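Local coordinates for enoyl-CoA hydratase/isomerase family protein (Mycobacterium tuberculosis, PDB 4FN7) that probably hydrates the double bond of unsaturated acyl-coenzyme A thioesters in lipid metabolism, at residues 16-21 / 56-61; 22-25 / 29-32; 140-145 / 152-157; 116-121 / 146-151. One frame throughout, in Å; residues are numbered along the deposited sequence.

In the fold
All four contacts are buried. Interaction 1 uses the end of strand 13-18, and interaction 2 the loop that leads from it into helix 28-44. Their centres are 7 Å apart, they touch through bonds between 22-25 and 56-61, and in both a methionine methyl does the packing while Asn24 supplies polar ties. The nearest atoms of interaction 1 are about 11 Å from interaction 3 and about 7 Å from interaction 4, without touching. Interactions 3 and 4 share helix 139-148 and both adjoin neighbouring subunits, yet differ in chemistry: interaction 3 is apolar and aromatic, interaction 4 a stack of two guanidiniums. Interactions 1 and 4 also reach the same six-stranded sheet.

Interaction 1. Residues 16-21 / 56-61; sequences ISMDDG and RVFSGG
The backbone O of Phe58 is met by two groups of different character: Asn24 ND2 donates a hydrogen bond to it, and the methyl CE of Met18 closes in at 3.4 Å. This happens where the core sheet of the crotonase fold gives way to loops. Strand 13-18 leads through helix 28-44 to the parallel strand 48-52, a beta-alpha-beta crossover, and 56-61 is the loop that follows. In relatives, the loop at this place contributes a backbone N-H to the oxyanion hole.

Met18 carries the contact with its last atom. The chain runs extended through SD and then bends (chi3 -70°), which turns CE onto the Phe58 ring. The methyl stands over one face, 4.0 Å from the ring centroid and only 12° off the normal, a CH-pi contact. The nearest ring atom, CE1, is 3.9 Å from CE. Phe58 presents that face because its CG lies anti to the backbone N (chi1 -178°). Leu111 of helix 107-112 touches both side chains, and thus the pair is part of a larger apolar cluster.

Each segment also stiffens its own turn. Asp19 OD1 accepts from Gly21 N at 2.8 Å, an Asx turn in which the donor arrives from well above the carboxylate plane; Asn54 ND2 is a second partner of that oxygen. In the other segment Ser59 OG works in both directions, donating to Asn24 O while it accepts from Gly61 N at 3.1 Å in an ST turn.

Interaction 2. Residues 22-25 / 29-32; sequences KVNA and AMQQ
The amide of Asn24 has the Met30 methyl above its plane, displaced toward the CB and OD1 side and away from ND2. In the crotonase fold this is the turn from strand 13-18 into helix 28-44, the first corner of a beta-alpha-beta crossover. Backbone groups hold both ends of the amide: OD1 accepts from Asp20 N, and ND2 donates to Met18 O. With bonds on both ends the amide can hardly rotate, and it offers the methionine a fixed surface.

Met30 reaches that surface by folding its chain. A first torsion of 176° sends the side chain off the helix toward the loop, and bends at chi2 and chi3 then bring CE back over Asn24. There CE lies 3.7 Å from Asn24 CA and 3.7 Å from Asn24 OD1, a packing contact with no hydrogen bond between the segments. Pro4 also touches Met30.

Closer to the helix backbone the partner changes from a side chain to a peptide group. The carbonyl of Ala25 points at the base of Met30, its O 3.5 Å from Met30 CG and just 3.2 Å from Met30 CB.

Interaction 3. Residues 140-145 / 152-157; sequences AALEIM and SAYQQA
The first torsion of Tyr154, 176°, points its chain away from the backbone N and swings the ring off its own helix, across to Leu142 and Met145 on the preceding one. The Leu142 and Tyr154 side chains cross at about a right angle, and the phenol oxygen ends beside the aliphatic part of the leucine: Tyr154 OH is 3.5 Å from Leu142 CB and 3.7 Å from Leu142 CD2. One atom back from the ring carbon that bears OH, Tyr154 CE1 comes obliquely within 3.4 Å of Leu142 O. One helical turn on, Met145 CB lies 4.2 Å from Tyr154 CD1, while its sulfur SD reaches Ala157 CB at 4.5 Å. No hydrogen bond joins the two segments.

These residues pack the two arms of a helical hairpin. The axes run at 148°, nearly antiparallel, and approach to 10.9 Å at their closest, a spacing that accommodates the inserted ring. Helix 139-148 is backed by Phe83 of helix 73-90 and by Phe110 of helix 107-112, which touches Ala141 and Met145. Both helices meet a second subunit: Ser210 of that chain packs on Tyr154 and Arg209 of that chain on Leu142.

Interaction 4. Residues 116-121 / 146-151; sequences DHRVAA and KLRLTR
Arg148 runs from segment 146-151 toward Arg118 of strand 117-120, and its CB, CG, NE, CZ and NH1 each meet that second arginine. At the start, CB lies 3.7 Å from Arg118 NH1 and CG 3.8 Å from the same nitrogen. The chain then bends twice, at chi2 (-53°) and chi3 (-80°), and lays the guanidinium against its counterpart. NE is 3.8 Å from Arg118 NH2, CZ is 3.7 Å from Arg118 CZ, and NH1 sits over the face of the other group, 3.5 Å from Arg118 NE. The two planes are 24° apart, a stack offset toward the rim, with the side chains arriving from opposite directions.

The edge of the Arg148 guanidinium is used as well. Asp116 O lies near its plane, 3.6 Å from NH1 and not hydrogen-bonded to it, while NH2 donates to Gly115 O. Stacking in this way keeps the N-H groups of both arginines available in their own planes for acceptors. Arg118 uses NE for a salt bridge to Asp176, outside both segments, and NH1 for a bond to Gly173 O. The carboxylate of Asp176, which is only distantly and weakly paired with Arg148, probably offsets much of the charge brought together here.

Arg118 NH2 bonds to Ser152 OG of the third subunit, which also pairs with Arg148 O, and Asp116 O accepts from Gln156 NE2 of that chain. The stacked arginine pair thus ties strand 117-120 to segment 146-151 at a subunit interface of the crotonase-fold trimer.

Interaction 1. Residues 16-21 / 56-61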
loop_
_atom_site.group_PDB
_atom_site.type_symbol
_atom_site.label_atom_id
_atom_site.label_comp_id
_atom_site.label_asym_id
_atom_site.label_seq_id
_atom_site.Cartn_x
_atom_site.Cartn_y
_atom_site.Cartn_z
ATOM N N ILE A 16 25.164 3.190 16.030
ATOM C CA ILE A 16 25.593 1.806 15.975
ATOM C C ILE A 16 26.025 1.539 14.539
ATOM O O ILE A 16 25.229 1.666 13.609
ATOM C CB ILE A 16 24.424 0.878 16.375
ATOM C CG1 ILE A 16 24.012 1.139 17.834
ATOM C CG2 ILE A 16 24.764 -0.588 16.133
ATOM C CD1 ILE A 16 22.802 0.320 18.290
ATOM N N SER A 17 27.296 1.215 14.347
ATOM C CA SER A 17 27.840 1.073 13.003
ATOM C C SER A 17 28.361 -0.327 12.754
ATOM O O SER A 17 29.186 -0.841 13.518
ATOM C CB SER A 17 28.964 2.084 12.773
ATOM O OG SER A 17 28.440 3.389 12.645
ATOM N N MET A 18 27.876 -0.932 11.671
ATOM C CA MET A 18 28.339 -2.242 11.243
ATOM C C MET A 18 29.528 -2.097 10.309
ATOM O O MET A 18 29.452 -1.395 9.295
ATOM C CB MET A 18 27.222 -2.980 10.501
ATOM C CG MET A 18 26.014 -3.334 11.352
ATOM S SD MET A 18 24.762 -4.221 10.398
ATOM C CE MET A 18 24.165 -2.909 9.331
ATOM N N ASP A 19 30.630 -2.756 10.649
ATOM C CA ASP A 19 31.739 -2.881 9.717
ATOM C C ASP A 19 32.572 -4.097 10.061
ATOM O O ASP A 19 33.456 -4.026 10.910
ATOM C CB ASP A 19 32.622 -1.632 9.726
ATOM C CG ASP A 19 33.760 -1.726 8.735
ATOM O OD1 ASP A 19 33.775 -2.689 7.936
ATOM O OD2 ASP A 19 34.637 -0.845 8.740
ATOM N N ASP A 20 32.288 -5.223 9.415
ATOM C CA ASP A 20 33.080 -6.419 9.656
ATOM C C ASP A 20 34.236 -6.525 8.669
ATOM O O ASP A 20 34.894 -7.556 8.593
ATOM C CB ASP A 20 32.212 -7.685 9.632
ATOM C CG ASP A 20 31.736 -8.053 8.240
ATOM O OD1 ASP A 20 31.853 -7.224 7.314
ATOM O OD2 ASP A 20 31.220 -9.182 8.086
ATOM N N GLY A 21 34.479 -5.448 7.928
ATOM C CA GLY A 21 35.552 -5.407 6.953
ATOM C C GLY A 21 35.215 -6.111 5.652
ATOM O O GLY A 21 36.040 -6.171 4.739
ATOM N N ARG A 56 31.055 0.326 2.077
ATOM C CA ARG A 56 30.757 -0.518 0.930
ATOM C C ARG A 56 29.291 -0.935 0.892
ATOM O O ARG A 56 28.665 -0.915 -0.166
ATOM C CB ARG A 56 31.650 -1.757 0.958
ATOM C CG ARG A 56 31.467 -2.672 -0.237
ATOM C CD ARG A 56 32.097 -4.027 0.012
ATOM N NE ARG A 56 31.856 -4.940 -1.100
ATOM C CZ ARG A 56 32.377 -6.160 -1.190
ATOM N NH1 ARG A 56 33.180 -6.610 -0.239
ATOM N NH2 ARG A 56 32.099 -6.925 -2.238
ATOM N N VAL A 57 28.745 -1.307 2.045
ATOM C CA VAL A 57 27.392 -1.844 2.121
ATOM C C VAL A 57 26.666 -1.381 3.373
ATOM O O VAL A 57 27.291 -0.946 4.345
ATOM C CB VAL A 57 27.390 -3.395 2.173
ATOM C CG1 VAL A 57 28.030 -3.984 0.932
ATOM C CG2 VAL A 57 28.095 -3.901 3.429
ATOM N N PHE A 58 25.341 -1.500 3.357
ATOM C CA PHE A 58 24.603 -1.529 4.610
ATOM C C PHE A 58 24.803 -2.939 5.167
ATOM O O PHE A 58 25.478 -3.133 6.178
ATOM C CB PHE A 58 23.129 -1.205 4.400
ATOM C CG PHE A 58 22.332 -1.175 5.678
ATOM C CD1 PHE A 58 22.532 -0.166 6.611
ATOM C CD2 PHE A 58 21.390 -2.153 5.950
ATOM C CE1 PHE A 58 21.812 -0.136 7.791
ATOM C CE2 PHE A 58 20.660 -2.128 7.130
ATOM C CZ PHE A 58 20.869 -1.113 8.052
ATOM N N SER A 59 24.245 -3.930 4.476
ATOM C CA SER A 59 24.556 -5.331 4.745
ATOM C C SER A 59 24.179 -6.192 3.554
ATOM O O SER A 59 23.112 -6.010 2.956
ATOM C CB SER A 59 23.835 -5.844 5.986
ATOM O OG SER A 59 23.928 -7.263 6.060
ATOM N N GLY A 60 25.053 -7.139 3.220
ATOM C CA GLY A 60 24.793 -8.072 2.141
ATOM C C GLY A 60 23.852 -9.213 2.483
ATOM O O GLY A 60 23.563 -10.033 1.620
ATOM N N GLY A 61 23.378 -9.282 3.726
ATOM C CA GLY A 61 22.403 -10.295 4.102
ATOM C C GLY A 61 22.898 -11.242 5.175
ATOM O O GLY A 61 23.805 -10.898 5.918
#

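Interaction 2. Residues 22-25 / 29-32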
loop_
_atom_site.group_PDB
_atom_site.type_symbol
_atom_site.label_atom_id
_atom_site.label_comp_id
_atom_site.label_asym_id
_atom_site.label_seq_id
_atom_site.Cartn_x
_atom_site.Cartn_y
_atom_site.Cartn_z
ATOM N N LYS A 22 34.002 -6.652 5.575
ATOM C CA LYS A 22 33.552 -7.406 4.404
ATOM C C LYS A 22 32.220 -6.855 3.896
ATOM O O LYS A 22 32.173 -5.742 3.367
ATOM C CB LYS A 22 33.461 -8.905 4.715
ATOM C CG LYS A 22 34.793 -9.542 5.096
ATOM C CD LYS A 22 34.619 -11.009 5.469
ATOM N N VAL A 23 31.135 -7.609 4.061
ATOM C CA VAL A 23 29.829 -7.138 3.592
ATOM C C VAL A 23 28.787 -7.114 4.713
ATOM O O VAL A 23 27.578 -7.144 4.468
ATOM C CB VAL A 23 29.309 -7.943 2.370
ATOM C CG1 VAL A 23 30.232 -7.748 1.162
ATOM C CG2 VAL A 23 29.154 -9.420 2.715
ATOM N N ASN A 24 29.269 -7.027 5.949
ATOM C CA ASN A 24 28.386 -6.919 7.106
ATOM C C ASN A 24 27.343 -8.031 7.174
ATOM O O ASN A 24 26.188 -7.803 7.528
ATOM C CB ASN A 24 27.719 -5.533 7.158
ATOM C CG ASN A 24 28.699 -4.424 7.513
ATOM O OD1 ASN A 24 29.766 -4.678 8.077
ATOM N ND2 ASN A 24 28.335 -3.187 7.189
ATOM N N ALA A 25 27.759 -9.248 6.839
ATOM C CA ALA A 25 26.852 -10.389 6.897
ATOM C C ALA A 25 26.273 -10.526 8.299
ATOM O O ALA A 25 26.993 -10.412 9.294
ATOM C CB ALA A 25 27.569 -11.669 6.485
ATOM N N ALA A 29 27.935 -13.938 14.868
ATOM C CA ALA A 29 28.803 -12.953 15.507
ATOM C C ALA A 29 28.264 -11.530 15.352
ATOM O O ALA A 29 28.240 -10.750 16.315
ATOM C CB ALA A 29 30.215 -13.053 14.955
ATOM N N MET A 30 27.829 -11.189 14.143
ATOM C CA MET A 30 27.291 -9.860 13.886
ATOM C C MET A 30 25.993 -9.646 14.655
ATOM O O MET A 30 25.756 -8.568 15.207
ATOM C CB MET A 30 27.072 -9.638 12.385
ATOM C CG MET A 30 26.433 -8.302 12.038
ATOM S SD MET A 30 27.508 -6.888 12.363
ATOM C CE MET A 30 28.439 -6.844 10.833
ATOM N N GLN A 31 25.145 -10.667 14.699
ATOM C CA GLN A 31 23.887 -10.550 15.436
ATOM C C GLN A 31 24.147 -10.345 16.927
ATOM O O GLN A 31 23.495 -9.526 17.578
ATOM C CB GLN A 31 23.007 -11.777 15.213
ATOM C CG GLN A 31 22.476 -11.905 13.794
ATOM C CD GLN A 31 21.601 -13.125 13.638
ATOM O OE1 GLN A 31 21.090 -13.657 14.621
ATOM N NE2 GLN A 31 21.434 -13.588 12.401
ATOM N N GLN A 32 25.100 -11.095 17.470
ATOM C CA GLN A 32 25.457 -10.938 18.866
ATOM C C GLN A 32 25.956 -9.518 19.138
ATOM O O GLN A 32 25.568 -8.892 20.130
ATOM C CB GLN A 32 26.525 -11.960 19.250
ATOM C CG GLN A 32 26.918 -11.912 20.710
ATOM C CD GLN A 32 27.983 -12.929 21.051
ATOM O OE1 GLN A 32 28.539 -13.580 20.166
ATOM N NE2 GLN A 32 28.275 -13.073 22.338
#

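Interaction 3. Residues 140-145 / 152-157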
loop_
_atom_site.group_PDB
_atom_site.type_symbol
_atom_site.label_atom_id
_atom_site.label_comp_id
_atom_site.label_asym_id
_atom_site.label_seq_id
_atom_site.Cartn_x
_atom_site.Cartn_y
_atom_site.Cartn_z
ATOM N N ALA A 140 8.615 -14.699 8.068
ATOM C CA ALA A 140 8.944 -13.519 8.867
ATOM C C ALA A 140 9.477 -12.390 7.988
ATOM O O ALA A 140 9.160 -11.220 8.208
ATOM C CB ALA A 140 9.931 -13.860 9.983
ATOM N N ALA A 141 10.284 -12.742 6.990
ATOM C CA ALA A 141 10.836 -11.758 6.064
ATOM C C ALA A 141 9.742 -11.145 5.206
ATOM O O ALA A 141 9.729 -9.936 4.958
ATOM C CB ALA A 141 11.901 -12.396 5.181
ATOM N N LEU A 142 8.829 -11.989 4.734
ATOM C CA LEU A 142 7.686 -11.491 3.979
ATOM C C LEU A 142 6.901 -10.453 4.780
ATOM O O LEU A 142 6.515 -9.414 4.254
ATOM C CB LEU A 142 6.771 -12.644 3.542
ATOM C CG LEU A 142 7.352 -13.587 2.483
ATOM C CD1 LEU A 142 6.427 -14.780 2.266
ATOM C CD2 LEU A 142 7.580 -12.847 1.178
ATOM N N GLU A 143 6.676 -10.736 6.056
ATOM C CA GLU A 143 5.903 -9.825 6.895
ATOM C C GLU A 143 6.624 -8.490 7.101
ATOM O O GLU A 143 5.991 -7.430 7.118
ATOM C CB GLU A 143 5.572 -10.497 8.224
ATOM C CG GLU A 143 4.669 -11.718 8.060
ATOM C CD GLU A 143 3.252 -11.361 7.611
ATOM O OE1 GLU A 143 2.835 -10.198 7.790
ATOM O OE2 GLU A 143 2.547 -12.246 7.079
ATOM N N ILE A 144 7.946 -8.539 7.240
ATOM C CA ILE A 144 8.735 -7.314 7.361
ATOM C C ILE A 144 8.567 -6.467 6.099
ATOM O O ILE A 144 8.307 -5.268 6.171
ATOM C CB ILE A 144 10.222 -7.628 7.621
ATOM C CG1 ILE A 144 10.371 -8.262 9.008
ATOM C CG2 ILE A 144 11.058 -6.361 7.531
ATOM C CD1 ILE A 144 11.700 -8.946 9.228
ATOM N N MET A 145 8.696 -7.091 4.935
ATOM C CA MET A 145 8.564 -6.345 3.688
ATOM C C MET A 145 7.146 -5.845 3.471
ATOM O O MET A 145 6.940 -4.718 3.002
ATOM C CB MET A 145 9.029 -7.177 2.496
ATOM C CG MET A 145 10.532 -7.176 2.370
ATOM S SD MET A 145 11.088 -8.038 0.908
ATOM C CE MET A 145 10.615 -9.620 1.383
ATOM N N SER A 152 2.114 -3.339 -5.006
ATOM C CA SER A 152 2.764 -3.819 -6.220
ATOM C C SER A 152 4.268 -4.036 -6.037
ATOM O O SER A 152 4.840 -4.965 -6.615
ATOM C CB SER A 152 2.469 -2.900 -7.403
ATOM O OG SER A 152 1.223 -3.234 -7.985
ATOM N N ALA A 153 4.918 -3.194 -5.238
ATOM C CA ALA A 153 6.346 -3.383 -4.993
ATOM C C ALA A 153 6.579 -4.670 -4.213
ATOM O O ALA A 153 7.554 -5.376 -4.451
ATOM C CB ALA A 153 6.940 -2.190 -4.253
ATOM N N TYR A 154 5.674 -4.972 -3.287
ATOM C CA TYR A 154 5.780 -6.181 -2.483
ATOM C C TYR A 154 5.754 -7.414 -3.389
ATOM O O TYR A 154 6.546 -8.343 -3.224
ATOM C CB TYR A 154 4.627 -6.240 -1.473
ATOM C CG TYR A 154 4.575 -7.507 -0.654
ATOM C CD1 TYR A 154 5.568 -7.800 0.270
ATOM C CD2 TYR A 154 3.516 -8.398 -0.782
ATOM C CE1 TYR A 154 5.516 -8.946 1.023
ATOM C CE2 TYR A 154 3.456 -9.553 -0.029
ATOM C CZ TYR A 154 4.462 -9.826 0.873
ATOM O OH TYR A 154 4.426 -10.967 1.642
ATOM N N GLN A 155 4.848 -7.413 -4.360
ATOM C CA GLN A 155 4.782 -8.530 -5.301
ATOM C C GLN A 155 6.100 -8.717 -6.047
ATOM O O GLN A 155 6.605 -9.836 -6.164
ATOM C CB GLN A 155 3.625 -8.349 -6.287
ATOM C CG GLN A 155 2.270 -8.525 -5.644
ATOM C CD GLN A 155 2.165 -9.845 -4.916
ATOM O OE1 GLN A 155 2.541 -10.887 -5.457
ATOM N NE2 GLN A 155 1.669 -9.813 -3.684
ATOM N N GLN A 156 6.659 -7.629 -6.562
ATOM C CA GLN A 156 7.861 -7.754 -7.384
ATOM C C GLN A 156 9.108 -8.012 -6.550
ATOM O O GLN A 156 10.014 -8.729 -6.984
ATOM C CB GLN A 156 8.056 -6.520 -8.252
ATOM C CG GLN A 156 6.871 -6.279 -9.174
ATOM C CD GLN A 156 7.285 -5.737 -10.520
ATOM O OE1 GLN A 156 7.989 -4.734 -10.599
ATOM N NE2 GLN A 156 6.863 -6.409 -11.595
ATOM N N ALA A 157 9.159 -7.426 -5.353
ATOM C CA ALA A 157 10.328 -7.574 -4.484
ATOM C C ALA A 157 10.506 -9.019 -4.058
ATOM O O ALA A 157 11.626 -9.486 -3.836
ATOM C CB ALA A 157 10.186 -6.689 -3.255
#

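Interaction 4. Residues 116-121 / 146-151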
loop_
_atom_site.group_PDB
_atom_site.type_symbol
_atom_site.label_atom_id
_atom_site.label_comp_id
_atom_site.label_asym_id
_atom_site.label_seq_id
_atom_site.Cartn_x
_atom_site.Cartn_y
_atom_site.Cartn_z
ATOM N N ASP A 116 12.386 3.371 11.637
ATOM C CA ASP A 116 11.286 4.316 11.509
ATOM C C ASP A 116 11.506 5.249 10.321
ATOM O O ASP A 116 10.551 5.673 9.669
ATOM C CB ASP A 116 11.120 5.131 12.789
ATOM C CG ASP A 116 10.758 4.274 13.966
ATOM O OD1 ASP A 116 9.620 3.761 13.996
ATOM O OD2 ASP A 116 11.602 4.122 14.871
ATOM N N HIS A 117 12.769 5.571 10.068
ATOM C CA HIS A 117 13.159 6.436 8.961
ATOM C C HIS A 117 14.432 5.861 8.364
ATOM O O HIS A 117 15.347 5.477 9.095
ATOM C CB HIS A 117 13.410 7.866 9.462
ATOM C CG HIS A 117 13.661 8.856 8.368
ATOM N ND1 HIS A 117 12.702 9.203 7.441
ATOM C CD2 HIS A 117 14.765 9.577 8.056
ATOM C CE1 HIS A 117 13.205 10.092 6.604
ATOM N NE2 HIS A 117 14.457 10.335 6.951
ATOM N N ARG A 118 14.488 5.815 7.034
ATOM C CA ARG A 118 15.560 5.127 6.319
ATOM C C ARG A 118 16.136 6.036 5.243
ATOM O O ARG A 118 15.416 6.472 4.348
ATOM C CB ARG A 118 15.005 3.849 5.683
ATOM C CG ARG A 118 14.378 2.895 6.694
ATOM C CD ARG A 118 13.393 1.942 6.020
ATOM N NE ARG A 118 12.262 2.673 5.462
ATOM C CZ ARG A 118 11.315 2.128 4.710
ATOM N NH1 ARG A 118 11.371 0.837 4.396
ATOM N NH2 ARG A 118 10.320 2.876 4.255
ATOM N N VAL A 119 17.434 6.317 5.342
ATOM C CA VAL A 119 18.103 7.242 4.440
ATOM C C VAL A 119 19.112 6.483 3.596
ATOM O O VAL A 119 19.886 5.697 4.134
ATOM C CB VAL A 119 18.867 8.334 5.234
ATOM C CG1 VAL A 119 19.453 9.368 4.286
ATOM C CG2 VAL A 119 17.940 9.003 6.238
ATOM N N ALA A 120 19.113 6.722 2.284
ATOM C CA ALA A 120 20.089 6.087 1.399
ATOM C C ALA A 120 20.534 7.057 0.324
ATOM O O ALA A 120 19.933 8.109 0.146
ATOM C CB ALA A 120 19.495 4.838 0.762
ATOM N N ALA A 121 21.600 6.702 -0.389
ATOM C CA ALA A 121 22.004 7.446 -1.576
ATOM C C ALA A 121 21.315 6.869 -2.808
ATOM O O ALA A 121 20.845 5.732 -2.790
ATOM C CB ALA A 121 23.514 7.412 -1.743
ATOM N N LYS A 146 6.176 -6.679 3.828
ATOM C CA LYS A 146 4.774 -6.345 3.623
ATOM C C LYS A 146 4.390 -5.097 4.422
ATOM O O LYS A 146 3.505 -4.348 4.029
ATOM C CB LYS A 146 3.881 -7.516 4.030
ATOM C CG LYS A 146 2.469 -7.418 3.485
ATOM C CD LYS A 146 1.523 -8.405 4.167
ATOM C CE LYS A 146 1.966 -9.837 4.000
ATOM N NZ LYS A 146 1.001 -10.748 4.678
ATOM N N LEU A 147 5.067 -4.885 5.546
ATOM C CA LEU A 147 4.793 -3.751 6.414
ATOM C C LEU A 147 5.188 -2.422 5.772
ATOM O O LEU A 147 4.654 -1.376 6.139
ATOM C CB LEU A 147 5.523 -3.943 7.747
ATOM C CG LEU A 147 5.332 -2.871 8.820
ATOM C CD1 LEU A 147 3.873 -2.794 9.256
ATOM C CD2 LEU A 147 6.222 -3.173 10.011
ATOM N N ARG A 148 6.115 -2.456 4.818
ATOM C CA ARG A 148 6.689 -1.217 4.285
ATOM C C ARG A 148 6.451 -0.987 2.787
ATOM O O ARG A 148 6.381 0.156 2.341
ATOM C CB ARG A 148 8.201 -1.126 4.567
ATOM C CG ARG A 148 8.621 -1.265 6.033
ATOM C CD ARG A 148 7.890 -0.304 6.946
ATOM N NE ARG A 148 8.390 1.067 6.970
ATOM C CZ ARG A 148 9.366 1.483 7.775
ATOM N NH1 ARG A 148 9.723 2.763 7.803
ATOM N NH2 ARG A 148 9.992 0.614 8.549
ATOM N N LEU A 149 6.368 -2.061 2.004
ATOM C CA LEU A 149 6.315 -1.919 0.553
ATOM C C LEU A 149 4.891 -1.665 0.076
ATOM O O LEU A 149 3.929 -2.161 0.660
ATOM C CB LEU A 149 6.878 -3.176 -0.121
ATOM C CG LEU A 149 8.355 -3.456 0.151
ATOM C CD1 LEU A 149 8.790 -4.707 -0.611
ATOM C CD2 LEU A 149 9.213 -2.257 -0.225
ATOM N N THR A 150 4.745 -0.902 -1.003
ATOM C CA THR A 150 3.434 -0.810 -1.634
ATOM C C THR A 150 2.998 -2.194 -2.097
ATOM O O THR A 150 3.817 -3.109 -2.251
ATOM C CB THR A 150 3.419 0.108 -2.853
ATOM O OG1 THR A 150 4.266 -0.454 -3.861
ATOM C CG2 THR A 150 3.888 1.505 -2.492
ATOM N N ARG A 151 1.707 -2.343 -2.344
ATOM C CA ARG A 151 1.199 -3.636 -2.765
ATOM C C ARG A 151 1.919 -4.179 -3.995
ATOM O O ARG A 151 2.326 -5.341 -4.015
ATOM C CB ARG A 151 -0.303 -3.558 -2.987
ATOM C CG ARG A 151 -1.058 -3.590 -1.680
ATOM C CD ARG A 151 -2.400 -2.986 -1.843
ATOM N NE ARG A 151 -3.207 -3.120 -0.644
ATOM C CZ ARG A 151 -4.441 -2.655 -0.557
ATOM N NH1 ARG A 151 -4.980 -2.036 -1.608
ATOM N NH2 ARG A 151 -5.128 -2.810 0.566
#